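Local coordinates for gram-negative insecticidal protein (Chromobacterium piscinae, PDB 6FBM) that probably acts as an insecticidal toxin, combining a membrane attack complex/perforin (MACPF) region with a C-terminal beta-tripod region, at residues E339-F344 and M422-S427; D24-Y29 and E302-S307. All coordinates share one frame; numbering follows the deposited sequence.

Contact 1. Residues E339-F344 and M422-S427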
ATOM      1  N   GLU A 339     -48.329 -81.661   6.215  1.00 19.51           N
ATOM      2  CA  GLU A 339     -48.680 -80.410   6.879  1.00 17.79           C
ATOM      3  C   GLU A 339     -49.075 -79.304   5.913  1.00 17.42           C
ATOM      4  O   GLU A 339     -48.689 -79.294   4.734  1.00 18.62           O
ATOM      5  CB  GLU A 339     -47.559 -79.971   7.794  1.00 17.24           C
ATOM      6  CG  GLU A 339     -47.281 -80.972   8.907  1.00 16.59           C
ATOM      7  CD  GLU A 339     -46.094 -80.572   9.739  1.00 15.99           C
ATOM      8  OE1 GLU A 339     -45.981 -81.047  10.883  1.00 15.60           O
ATOM      9  OE2 GLU A 339     -45.267 -79.778   9.254  1.00 15.36           O
ATOM     10  N   ASP A 340     -49.912 -78.409   6.414  1.00 16.74           N
ATOM     11  CA  ASP A 340     -50.334 -77.223   5.690  1.00 16.28           C
ATOM     12  C   ASP A 340     -49.296 -76.125   5.987  1.00 15.14           C
ATOM     13  O   ASP A 340     -48.772 -76.037   7.095  1.00 14.06           O
ATOM     14  CB  ASP A 340     -51.711 -76.740   6.177  1.00 17.16           C
ATOM     15  CG  ASP A 340     -52.868 -77.669   5.813  1.00 18.00           C
ATOM     16  OD1 ASP A 340     -52.871 -78.261   4.716  1.00 17.86           O
ATOM     17  OD2 ASP A 340     -53.827 -77.737   6.638  1.00 19.95           O
ATOM     18  N   LEU A 341     -49.020 -75.288   4.994  1.00 14.21           N
ATOM     19  CA  LEU A 341     -48.160 -74.122   5.146  1.00 13.81           C
ATOM     20  C   LEU A 341     -48.834 -72.946   4.489  1.00 13.04           C
ATOM     21  O   LEU A 341     -49.264 -73.042   3.352  1.00 12.31           O
ATOM     22  CB  LEU A 341     -46.819 -74.320   4.439  1.00 14.00           C
ATOM     23  CG  LEU A 341     -45.843 -73.146   4.469  1.00 14.16           C
ATOM     24  CD1 LEU A 341     -45.461 -72.811   5.901  1.00 14.42           C
ATOM     25  CD2 LEU A 341     -44.620 -73.494   3.644  1.00 14.64           C
ATOM     26  N   ALA A 342     -48.922 -71.841   5.216  1.00 12.38           N
ATOM     27  CA  ALA A 342     -49.250 -70.573   4.618  1.00 11.87           C
ATOM     28  C   ALA A 342     -48.190 -69.553   5.081  1.00 11.57           C
ATOM     29  O   ALA A 342     -47.664 -69.630   6.214  1.00 11.68           O
ATOM     30  CB  ALA A 342     -50.639 -70.148   5.009  1.00 11.92           C
ATOM     31  N   VAL A 343     -47.873 -68.626   4.175  1.00 10.29           N
ATOM     32  CA  VAL A 343     -46.916 -67.587   4.450  1.00  9.89           C
ATOM     33  C   VAL A 343     -47.520 -66.249   4.145  1.00  9.47           C
ATOM     34  O   VAL A 343     -48.422 -66.119   3.321  1.00  9.60           O
ATOM     35  CB  VAL A 343     -45.605 -67.758   3.668  1.00 10.14           C
ATOM     36  CG1 VAL A 343     -44.859 -68.996   4.156  1.00 10.17           C
ATOM     37  CG2 VAL A 343     -45.848 -67.807   2.154  1.00 10.13           C
ATOM     38  N   PHE A 344     -47.021 -65.246   4.843  1.00  9.72           N
ATOM     39  CA  PHE A 344     -47.575 -63.913   4.776  1.00  9.67           C
ATOM     40  C   PHE A 344     -46.432 -62.900   4.726  1.00  9.74           C
ATOM     41  O   PHE A 344     -45.481 -63.007   5.498  1.00 10.10           O
ATOM     42  CB  PHE A 344     -48.505 -63.649   5.987  1.00  9.63           C
ATOM     43  CG  PHE A 344     -49.737 -64.510   6.017  1.00  9.42           C
ATOM     44  CD1 PHE A 344     -49.671 -65.857   6.398  1.00  9.43           C
ATOM     45  CD2 PHE A 344     -50.967 -63.982   5.692  1.00  9.68           C
ATOM     46  CE1 PHE A 344     -50.791 -66.647   6.416  1.00  9.63           C
ATOM     47  CE2 PHE A 344     -52.118 -64.767   5.727  1.00  9.72           C
ATOM     48  CZ  PHE A 344     -52.031 -66.108   6.089  1.00 10.02           C
ATOM     49  N   MET A 422     -40.947 -68.337   1.260  1.00 11.28           N
ATOM     50  CA  MET A 422     -41.474 -69.468   0.521  1.00 11.56           C
ATOM     51  C   MET A 422     -42.181 -68.939  -0.697  1.00 12.02           C
ATOM     52  O   MET A 422     -42.836 -67.912  -0.633  1.00 11.71           O
ATOM     53  CB  MET A 422     -42.482 -70.249   1.353  1.00 11.30           C
ATOM     54  CG  MET A 422     -41.921 -70.838   2.619  1.00 11.05           C
ATOM     55  SD  MET A 422     -40.574 -71.978   2.383  1.00 10.22           S
ATOM     56  CE  MET A 422     -41.321 -73.255   1.402  1.00 10.23           C
ATOM     57  N   MET A 423     -42.048 -69.681  -1.788  1.00 13.36           N
ATOM     58  CA  MET A 423     -42.776 -69.454  -3.022  1.00 14.37           C
ATOM     59  C   MET A 423     -43.552 -70.738  -3.281  1.00 14.86           C
ATOM     60  O   MET A 423     -42.951 -71.780  -3.545  1.00 16.52           O
ATOM     61  CB  MET A 423     -41.809 -69.148  -4.174  1.00 14.54           C
ATOM     62  CG  MET A 423     -41.006 -67.861  -3.993  1.00 14.77           C
ATOM     63  SD  MET A 423     -41.988 -66.349  -3.933  1.00 14.82           S
ATOM     64  CE  MET A 423     -42.467 -66.144  -5.648  1.00 13.54           C
ATOM     65  N   LEU A 424     -44.874 -70.647  -3.199  1.00 15.09           N
ATOM     66  CA  LEU A 424     -45.747 -71.809  -3.109  1.00 14.61           C
ATOM     67  C   LEU A 424     -46.795 -71.790  -4.228  1.00 15.92           C
ATOM     68  O   LEU A 424     -47.479 -70.781  -4.436  1.00 14.79           O
ATOM     69  CB  LEU A 424     -46.439 -71.844  -1.753  1.00 13.85           C
ATOM     70  CG  LEU A 424     -45.530 -71.841  -0.515  1.00 13.77           C
ATOM     71  CD1 LEU A 424     -46.338 -71.606   0.756  1.00 13.51           C
ATOM     72  CD2 LEU A 424     -44.732 -73.113  -0.360  1.00 13.36           C
ATOM     73  N   ALA A 425     -46.866 -72.902  -4.968  1.00 17.33           N
ATOM     74  CA  ALA A 425     -47.879 -73.165  -5.974  1.00 19.65           C
ATOM     75  C   ALA A 425     -47.638 -72.297  -7.195  1.00 21.74           C
ATOM     76  O   ALA A 425     -48.558 -71.649  -7.708  1.00 21.22           O
ATOM     77  CB  ALA A 425     -49.281 -72.973  -5.412  1.00 19.26           C
ATOM     78  N   THR A 426     -46.388 -72.307  -7.651  1.00 23.46           N
ATOM     79  CA  THR A 426     -45.940 -71.428  -8.732  1.00 25.67           C
ATOM     80  C   THR A 426     -45.796 -72.193 -10.034  1.00 28.78           C
ATOM     81  O   THR A 426     -45.698 -73.426 -10.024  1.00 28.82           O
ATOM     82  CB  THR A 426     -44.601 -70.726  -8.378  1.00 24.11           C
ATOM     83  OG1 THR A 426     -43.579 -71.688  -8.048  1.00 23.47           O
ATOM     84  CG2 THR A 426     -44.808 -69.791  -7.194  1.00 23.90           C
ATOM     85  N   SER A 427     -45.792 -71.458 -11.143  1.00 32.06           N
ATOM     86  CA  SER A 427     -45.526 -72.028 -12.460  1.00 34.51           C
ATOM     87  C   SER A 427     -44.059 -71.744 -12.814  1.00 35.88           C
ATOM     88  O   SER A 427     -43.715 -70.654 -13.299  1.00 35.39           O
ATOM     89  CB  SER A 427     -46.484 -71.422 -13.500  1.00 38.42           C
ATOM     90  OG  SER A 427     -46.164 -71.857 -14.822  1.00 40.63           O
TER
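L424 and L341 meet through their branches, the two side chains crossing at about a right angle. The CD2 methyl of L341 is the hub: it lies 3.9 Å from L424 CD1 and 4.0 Å from L424 CD2, so that it fits against both branches, and it is also 3.9 Å from M422 CG. In L341, chi1 of 177° sets CG anti to the backbone N, and chi2 of 61° then orients the branches. V343 approaches L424 differently, tip to tip, with V343 CG2 4.1 Å from L424 CD1. Its other methyl, CG1, turns to the base of M422, 3.8 Å from CG. M422 is bent at chi2 and chi3, and the fold of its chain brings the terminal CE back to 4.0 Å from L341 CD2. Four buried side chains thus interlock by apolar contact alone, while the backbones bond to other strands: V343 to the 326-331 side, for instance. L469 of strand 468-473 touches both L341 and M422. Just past L424, A425 and T426 form a G1 beta bulge opposite D403. The arrangement is that of a hydrophobic core between facing beta-sheets, consistent with the beta-tripod assignment of this protein.

Contact 2. Residues D24-Y29 and E302-S307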
ATOM      1  N   ASP A  24      -5.449 -24.960  27.039  1.00 15.11           N
ATOM      2  CA  ASP A  24      -6.653 -25.678  27.355  1.00 15.99           C
ATOM      3  C   ASP A  24      -6.580 -27.047  26.682  1.00 16.25           C
ATOM      4  O   ASP A  24      -6.913 -27.209  25.514  1.00 15.82           O
ATOM      5  CB  ASP A  24      -7.885 -24.913  26.890  1.00 17.10           C
ATOM      6  CG  ASP A  24      -9.176 -25.630  27.233  1.00 18.67           C
ATOM      7  OD1 ASP A  24      -9.131 -26.754  27.805  1.00 17.48           O
ATOM      8  OD2 ASP A  24     -10.245 -25.057  26.907  1.00 21.00           O
ATOM      9  N   VAL A  25      -6.183 -28.050  27.455  1.00 16.69           N
ATOM     10  CA  VAL A  25      -6.034 -29.408  26.937  1.00 16.40           C
ATOM     11  C   VAL A  25      -7.354 -30.041  26.525  1.00 16.40           C
ATOM     12  O   VAL A  25      -7.362 -31.065  25.842  1.00 16.08           O
ATOM     13  CB  VAL A  25      -5.302 -30.326  27.924  1.00 17.11           C
ATOM     14  CG1 VAL A  25      -3.902 -29.789  28.194  1.00 17.35           C
ATOM     15  CG2 VAL A  25      -6.081 -30.506  29.229  1.00 17.85           C
ATOM     16  N   ASN A  26      -8.457 -29.426  26.941  1.00 17.40           N
ATOM     17  CA  ASN A  26      -9.803 -29.825  26.516  1.00 17.77           C
ATOM     18  C   ASN A  26     -10.340 -28.984  25.372  1.00 18.26           C
ATOM     19  O   ASN A  26     -11.499 -29.128  25.030  1.00 18.32           O
ATOM     20  CB  ASN A  26     -10.767 -29.797  27.718  1.00 17.85           C
ATOM     21  CG  ASN A  26     -10.401 -30.831  28.768  1.00 17.75           C
ATOM     22  OD1 ASN A  26     -10.047 -31.942  28.431  1.00 18.73           O
ATOM     23  ND2 ASN A  26     -10.444 -30.455  30.041  1.00 18.81           N
ATOM     24  N   GLY A  27      -9.490 -28.157  24.758  1.00 17.82           N
ATOM     25  CA  GLY A  27      -9.918 -27.206  23.723  1.00 17.80           C
ATOM     26  C   GLY A  27      -9.697 -27.742  22.318  1.00 18.48           C
ATOM     27  O   GLY A  27     -10.063 -28.881  22.018  1.00 18.72           O
ATOM     28  N   LEU A  28      -9.105 -26.934  21.441  1.00 18.43           N
ATOM     29  CA  LEU A  28      -8.804 -27.402  20.085  1.00 18.73           C
ATOM     30  C   LEU A  28      -7.437 -28.067  20.056  1.00 18.40           C
ATOM     31  O   LEU A  28      -6.640 -27.894  20.971  1.00 18.66           O
ATOM     32  CB  LEU A  28      -8.843 -26.254  19.083  1.00 19.67           C
ATOM     33  CG  LEU A  28     -10.107 -25.387  19.055  1.00 20.80           C
ATOM     34  CD1 LEU A  28      -9.905 -24.325  17.985  1.00 20.56           C
ATOM     35  CD2 LEU A  28     -11.398 -26.186  18.808  1.00 21.50           C
ATOM     36  N   TYR A  29      -7.189 -28.853  19.015  1.00 18.00           N
ATOM     37  CA  TYR A  29      -5.896 -29.480  18.820  1.00 18.05           C
ATOM     38  C   TYR A  29      -4.936 -28.408  18.282  1.00 16.07           C
ATOM     39  O   TYR A  29      -5.195 -27.787  17.285  1.00 13.90           O
ATOM     40  CB  TYR A  29      -5.994 -30.661  17.849  1.00 19.71           C
ATOM     41  CG  TYR A  29      -4.666 -31.303  17.510  1.00 22.02           C
ATOM     42  CD1 TYR A  29      -4.149 -32.329  18.285  1.00 24.30           C
ATOM     43  CD2 TYR A  29      -3.916 -30.866  16.409  1.00 24.27           C
ATOM     44  CE1 TYR A  29      -2.926 -32.911  17.978  1.00 26.67           C
ATOM     45  CE2 TYR A  29      -2.689 -31.430  16.107  1.00 24.56           C
ATOM     46  CZ  TYR A  29      -2.199 -32.458  16.877  1.00 26.37           C
ATOM     47  OH  TYR A  29      -0.983 -33.047  16.583  1.00 26.45           O
ATOM     48  N   GLU A 302      -9.681 -35.022  38.552  1.00 35.08           N
ATOM     49  CA  GLU A 302     -10.948 -34.302  38.808  1.00 36.24           C
ATOM     50  C   GLU A 302     -11.089 -33.080  37.912  1.00 34.44           C
ATOM     51  O   GLU A 302     -12.193 -32.808  37.440  1.00 32.75           O
ATOM     52  CB  GLU A 302     -11.226 -33.989  40.304  1.00 40.53           C
ATOM     53  CG  GLU A 302     -10.298 -32.990  40.991  1.00 46.12           C
ATOM     54  CD  GLU A 302     -10.947 -32.199  42.128  1.00 49.05           C
ATOM     55  OE1 GLU A 302     -12.135 -31.828  42.009  1.00 51.20           O
ATOM     56  OE2 GLU A 302     -10.225 -31.900  43.117  1.00 50.37           O
ATOM     57  N   PHE A 303      -9.993 -32.373  37.628  1.00 34.52           N
ATOM     58  CA  PHE A 303     -10.038 -31.302  36.628  1.00 34.30           C
ATOM     59  C   PHE A 303     -10.603 -31.811  35.293  1.00 33.77           C
ATOM     60  O   PHE A 303     -11.406 -31.131  34.660  1.00 36.34           O
ATOM     61  CB  PHE A 303      -8.644 -30.676  36.408  1.00 32.35           C
ATOM     62  CG  PHE A 303      -8.625 -29.600  35.364  1.00 30.11           C
ATOM     63  CD1 PHE A 303      -8.996 -28.298  35.670  1.00 29.80           C
ATOM     64  CD2 PHE A 303      -8.254 -29.894  34.062  1.00 30.02           C
ATOM     65  CE1 PHE A 303      -8.993 -27.307  34.692  1.00 30.58           C
ATOM     66  CE2 PHE A 303      -8.256 -28.914  33.068  1.00 30.78           C
ATOM     67  CZ  PHE A 303      -8.599 -27.607  33.394  1.00 31.07           C
ATOM     68  N   MET A 304     -10.178 -33.014  34.901  1.00 33.69           N
ATOM     69  CA  MET A 304     -10.539 -33.636  33.620  1.00 34.47           C
ATOM     70  C   MET A 304     -11.846 -34.417  33.603  1.00 36.52           C
ATOM     71  O   MET A 304     -12.288 -34.816  32.531  1.00 38.24           O
ATOM     72  CB  MET A 304      -9.407 -34.582  33.173  1.00 32.49           C
ATOM     73  CG  MET A 304      -8.054 -33.913  32.938  1.00 31.68           C
ATOM     74  SD  MET A 304      -8.141 -32.712  31.599  1.00 30.87           S
ATOM     75  CE  MET A 304      -8.174 -33.782  30.143  1.00 30.22           C
ATOM     76  N   LYS A 305     -12.465 -34.621  34.765  1.00 40.77           N
ATOM     77  CA  LYS A 305     -13.653 -35.484  34.905  1.00 42.52           C
ATOM     78  C   LYS A 305     -14.737 -35.140  33.890  1.00 44.24           C
ATOM     79  O   LYS A 305     -15.109 -35.996  33.091  1.00 46.23           O
ATOM     80  CB  LYS A 305     -14.229 -35.389  36.333  1.00 46.16           C
ATOM     81  CG  LYS A 305     -15.195 -36.495  36.709  1.00 48.52           C
ATOM     82  CD  LYS A 305     -16.251 -36.058  37.731  1.00 52.84           C
ATOM     83  CE  LYS A 305     -17.412 -37.060  37.756  1.00 55.14           C
ATOM     84  NZ  LYS A 305     -18.137 -37.167  39.053  1.00 54.07           N
ATOM     85  N   GLN A 306     -15.216 -33.890  33.891  1.00 40.05           N
ATOM     86  CA  GLN A 306     -16.240 -33.451  32.940  1.00 36.88           C
ATOM     87  C   GLN A 306     -15.864 -33.769  31.479  1.00 35.25           C
ATOM     88  O   GLN A 306     -16.712 -34.227  30.703  1.00 35.08           O
ATOM     89  CB  GLN A 306     -16.517 -31.940  33.114  1.00 41.83           C
ATOM     90  CG  GLN A 306     -17.698 -31.394  32.288  1.00 45.45           C
ATOM     91  CD  GLN A 306     -17.849 -29.873  32.283  1.00 51.23           C
ATOM     92  OE1 GLN A 306     -17.454 -29.176  33.223  1.00 57.75           O
ATOM     93  NE2 GLN A 306     -18.453 -29.349  31.214  1.00 51.35           N
ATOM     94  N   SER A 307     -14.602 -33.535  31.109  1.00 31.55           N
ATOM     95  CA  SER A 307     -14.160 -33.735  29.730  1.00 28.95           C
ATOM     96  C   SER A 307     -14.130 -35.206  29.323  1.00 27.14           C
ATOM     97  O   SER A 307     -14.303 -35.513  28.152  1.00 24.34           O
ATOM     98  CB  SER A 307     -12.797 -33.091  29.480  1.00 28.76           C
ATOM     99  OG  SER A 307     -11.751 -33.835  30.076  1.00 26.07           O
TER
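The flat amide of N26 has S307 over one face, V25 over the other and a thioether at its outer edge. S307 CB covers the first face, 3.4 Å from N26 CG, and on the same side S307 OG lies 3.0 Å from N26 OD1. Over the opposite face sits CG2 of V25, 4.4 Å from N26 CG. M304 curls round the edge formed by the oxygen and nitrogen, displaced toward the V25 side: its CE lies 3.1 Å from N26 OD1, and its SD accepts a weak hydrogen bond from N26 ND2 (3.6 Å, 143° at the hydrogen). The F303 ring comes obliquely to the amide nitrogen, CE2 being 4.0 Å from N26 ND2. M304 can serve both neighbours because its chain is bent at chi2 and chi3 (-63° and -76°); V25 CG2 packs 3.8 Å from M304 SD. D24 to G27 form a type I turn, and the N-H of N26 comes to D24 OD1 from above the carboxylate plane, an Asx turn. S307 OG gives its hydrogen to M304 O (2.7 Å), within its own segment. Thus the loop between strands 21-23 and 35-39 meets helix 300-304 and the residues after it, where M304 also touches Y98 and L100. Amid carbon, sulfur and one hydroxyl oxygen, packing and one weak N-H...S bond hold the side chain, while backbone bonds fix the turn presenting it.

Overall arrangement
Set side by side, the two contacts illustrate how chemistry follows location. Contact 1 is wholly buried and joins strands of two sheets within the region of Vps62 similarity, using aliphatic side chains and methionine. Contact 2 is only partly buried and joins a loop near the N-terminus to helix 300-304 and the residues that follow it, mixing an amide and a hydroxyl with methionine sulfur and an aromatic ring. Both bury about 200 Å², yet they share no element: their centres lie 62 Å apart, on opposite sides of the chain's centre. Both segments of contact 2 precede those of contact 1 in sequence, so the two are not nested, and about 47 Å separates their nearest atoms.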